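Local coordinates for putative hydrolase (PDB 4XUK), which probably hydrolyses organophosphate triesters and lactones at a two-zinc centre of the metallo-beta-lactamase superfamily, at residues Y46-E51 / S222-F227. The protein carries 2 engineered substitutions. Sequence-based numbering, arbitrary orientation.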
loop_
_atom_site.group_PDB
_atom_site.type_symbol
_atom_site.label_atom_id
_atom_site.label_comp_id
_atom_site.label_asym_id
_atom_site.label_seq_id
_atom_site.Cartn_x
_atom_site.Cartn_y
_atom_site.Cartn_z
ATOM N N TYR A 46 -0.039 14.959 2.274
ATOM C CA TYR A 46 0.120 13.557 1.921
ATOM C C TYR A 46 1.587 13.149 1.844
ATOM O O TYR A 46 1.908 12.075 1.319
ATOM C CB TYR A 46 -0.555 13.265 0.580
ATOM C CG TYR A 46 -2.068 13.238 0.615
ATOM C CD1 TYR A 46 -2.759 12.077 0.949
ATOM C CD2 TYR A 46 -2.808 14.363 0.277
ATOM C CE1 TYR A 46 -4.149 12.050 0.963
ATOM C CE2 TYR A 46 -4.184 14.343 0.284
ATOM C CZ TYR A 46 -4.852 13.187 0.623
ATOM O OH TYR A 46 -6.236 13.184 0.624
ATOM N N TYR A 47 2.470 13.995 2.377
ATOM C CA TYR A 47 3.905 13.725 2.362
ATOM C C TYR A 47 4.372 13.306 0.962
ATOM O O TYR A 47 4.963 12.240 0.767
ATOM C CB TYR A 47 4.243 12.685 3.425
ATOM C CG TYR A 47 4.061 13.231 4.830
ATOM C CD1 TYR A 47 2.813 13.236 5.444
ATOM C CD2 TYR A 47 5.133 13.756 5.525
ATOM C CE1 TYR A 47 2.647 13.734 6.714
ATOM C CE2 TYR A 47 4.981 14.251 6.792
ATOM C CZ TYR A 47 3.740 14.238 7.381
ATOM O OH TYR A 47 3.604 14.737 8.657
ATOM N N ALA A 48 4.062 14.160 -0.005
ATOM C CA ALA A 48 4.256 13.863 -1.416
ATOM C C ALA A 48 4.803 15.084 -2.136
ATOM O O ALA A 48 4.676 15.188 -3.365
ATOM C CB ALA A 48 2.915 13.448 -2.044
ATOM N N ASP A 49 5.369 16.004 -1.382
ATOM C CA ASP A 49 5.863 17.271 -1.897
ATOM C C ASP A 49 7.347 17.236 -2.265
ATOM O O ASP A 49 8.069 18.132 -1.967
ATOM C CB ASP A 49 5.601 18.408 -0.907
ATOM C CG ASP A 49 5.503 19.795 -1.584
ATOM O OD1 ASP A 49 5.140 19.906 -2.758
ATOM O OD2 ASP A 49 5.820 20.781 -0.918
ATOM N N GLN A 50 7.777 16.190 -2.948
ATOM C CA GLN A 50 9.181 16.000 -3.269
ATOM C C GLN A 50 9.618 16.823 -4.496
ATOM O O GLN A 50 8.926 16.916 -5.456
ATOM C CB GLN A 50 9.579 14.524 -3.387
ATOM C CG GLN A 50 8.455 13.494 -3.316
ATOM C CD GLN A 50 8.678 12.245 -4.190
ATOM O OE1 GLN A 50 7.831 11.868 -4.941
ATOM N NE2 GLN A 50 9.829 11.603 -4.049
ATOM N N GLU A 51 10.763 17.464 -4.425
ATOM C CA GLU A 51 11.206 18.308 -5.521
ATOM C C GLU A 51 11.318 17.537 -6.822
ATOM O O GLU A 51 11.163 18.096 -7.842
ATOM C CB GLU A 51 12.531 18.976 -5.172
ATOM C CG GLU A 51 12.940 20.139 -6.057
ATOM C CD GLU A 51 11.784 20.882 -6.719
ATOM O OE1 GLU A 51 11.039 21.615 -6.041
ATOM O OE2 GLU A 51 11.641 20.739 -7.945
ATOM N N SER A 222 -4.093 11.237 -9.441
ATOM C CA SER A 222 -3.444 11.473 -8.156
ATOM C C SER A 222 -4.376 11.055 -7.035
ATOM O O SER A 222 -5.594 11.161 -7.188
ATOM C CB SER A 222 -3.098 12.968 -8.030
ATOM O OG SER A 222 -4.266 13.781 -8.120
ATOM N N HIS A 223 -3.826 10.568 -5.920
ATOM C CA HIS A 223 -4.655 10.269 -4.757
ATOM C C HIS A 223 -4.676 11.456 -3.809
ATOM O O HIS A 223 -5.257 11.380 -2.723
ATOM C CB HIS A 223 -4.143 9.020 -4.011
ATOM C CG HIS A 223 -2.766 9.178 -3.446
ATOM N ND1 HIS A 223 -1.675 9.486 -4.231
ATOM C CD2 HIS A 223 -2.301 9.082 -2.177
ATOM C CE1 HIS A 223 -0.599 9.575 -3.471
ATOM N NE2 HIS A 223 -0.952 9.337 -2.219
ATOM N N THR A 224 -4.050 12.553 -4.236
ATOM C CA THR A 224 -3.814 13.705 -3.377
ATOM C C THR A 224 -4.647 14.908 -3.824
ATOM O O THR A 224 -5.753 15.114 -3.325
ATOM C CB THR A 224 -2.308 14.083 -3.343
ATOM O OG1 THR A 224 -1.840 14.357 -4.669
ATOM C CG2 THR A 224 -1.490 12.927 -2.779
ATOM N N VAL A 225 -4.114 15.685 -4.763
ATOM C CA VAL A 225 -4.770 16.913 -5.226
ATOM C C VAL A 225 -6.202 16.658 -5.692
ATOM O O VAL A 225 -7.132 17.365 -5.285
ATOM C CB VAL A 225 -3.983 17.573 -6.383
ATOM C CG1 VAL A 225 -4.724 18.788 -6.913
ATOM C CG2 VAL A 225 -2.586 17.987 -5.916
ATOM N N GLN A 226 -6.388 15.640 -6.534
ATOM C CA GLN A 226 -7.696 15.430 -7.154
ATOM C C GLN A 226 -8.690 14.656 -6.289
ATOM O O GLN A 226 -9.818 14.392 -6.712
ATOM C CB GLN A 226 -7.531 14.779 -8.526
ATOM C CG GLN A 226 -6.765 15.644 -9.510
ATOM C CD GLN A 226 -6.350 14.861 -10.731
ATOM O OE1 GLN A 226 -5.652 13.859 -10.622
ATOM N NE2 GLN A 226 -6.805 15.296 -11.897
ATOM N N PHE A 227 -8.284 14.291 -5.077
ATOM C CA PHE A 227 -9.258 13.782 -4.117
ATOM C C PHE A 227 -9.713 14.885 -3.155
ATOM O O PHE A 227 -10.914 15.059 -2.945
ATOM C CB PHE A 227 -8.735 12.539 -3.377
ATOM C CG PHE A 227 -8.975 11.245 -4.131
ATOM C CD1 PHE A 227 -8.209 10.925 -5.247
ATOM C CD2 PHE A 227 -9.979 10.368 -3.737
ATOM C CE1 PHE A 227 -8.430 9.745 -5.952
ATOM C CE2 PHE A 227 -10.208 9.177 -4.441
ATOM C CZ PHE A 227 -9.426 8.873 -5.548
HETATM O O HOH W 1 -6.890 10.624 -0.638
HETATM O O HOH W 2 1.526 9.784 -0.580
#
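Tyr46 turns one face of its ring to the backbone of 222-227, with Thr224 CA and His223 O lying over it. CA of Thr224 stands 4.0 Å from the Tyr46 ring centroid, 24° off the ring normal, which qualifies as a CH-pi interaction. Nearer the root of the ring, Thr224 CG2 comes within 3.5 Å of Tyr46 CG. Set anti to its own carbonyl carbon, that methyl is turned toward both aromatic residues: it lies between the CB-CG root of the tyrosine and the His223 imidazole, 3.5 Å above the imidazole plane and over its centre. The two rings meet obliquely, their planes at 66° and centroids 5.7 Å apart.

Polar coupling runs through two waters. One donates to both Tyr46 OH (2.9 Å) and His223 O (2.8 Å), while the phenol is also hydrogen-bonded to Asp228. The second donates to Tyr46 O and lies in the plane of the imidazole, 3.0 Å from His223 NE2, so the histidine is tied to the opposing backbone.

Within 222-227, Ser222 OG donates to Gln226 OE1 and accepts from Gln226 N, linking the residue two before the N-cap position to the second of the helix. Helix 36-45 closes in a Schellman motif (Ala48 N to Leu43 O, Tyr47 N to Lys44 O), with Tyr47, at positive phi, as C-prime residue. The contact therefore joins a Schellman-terminated helix end to the start of helix 225-228, where Thr224 occupies the N-cap position without a side-chain capping bond, in this metallo-beta-lactamase fold.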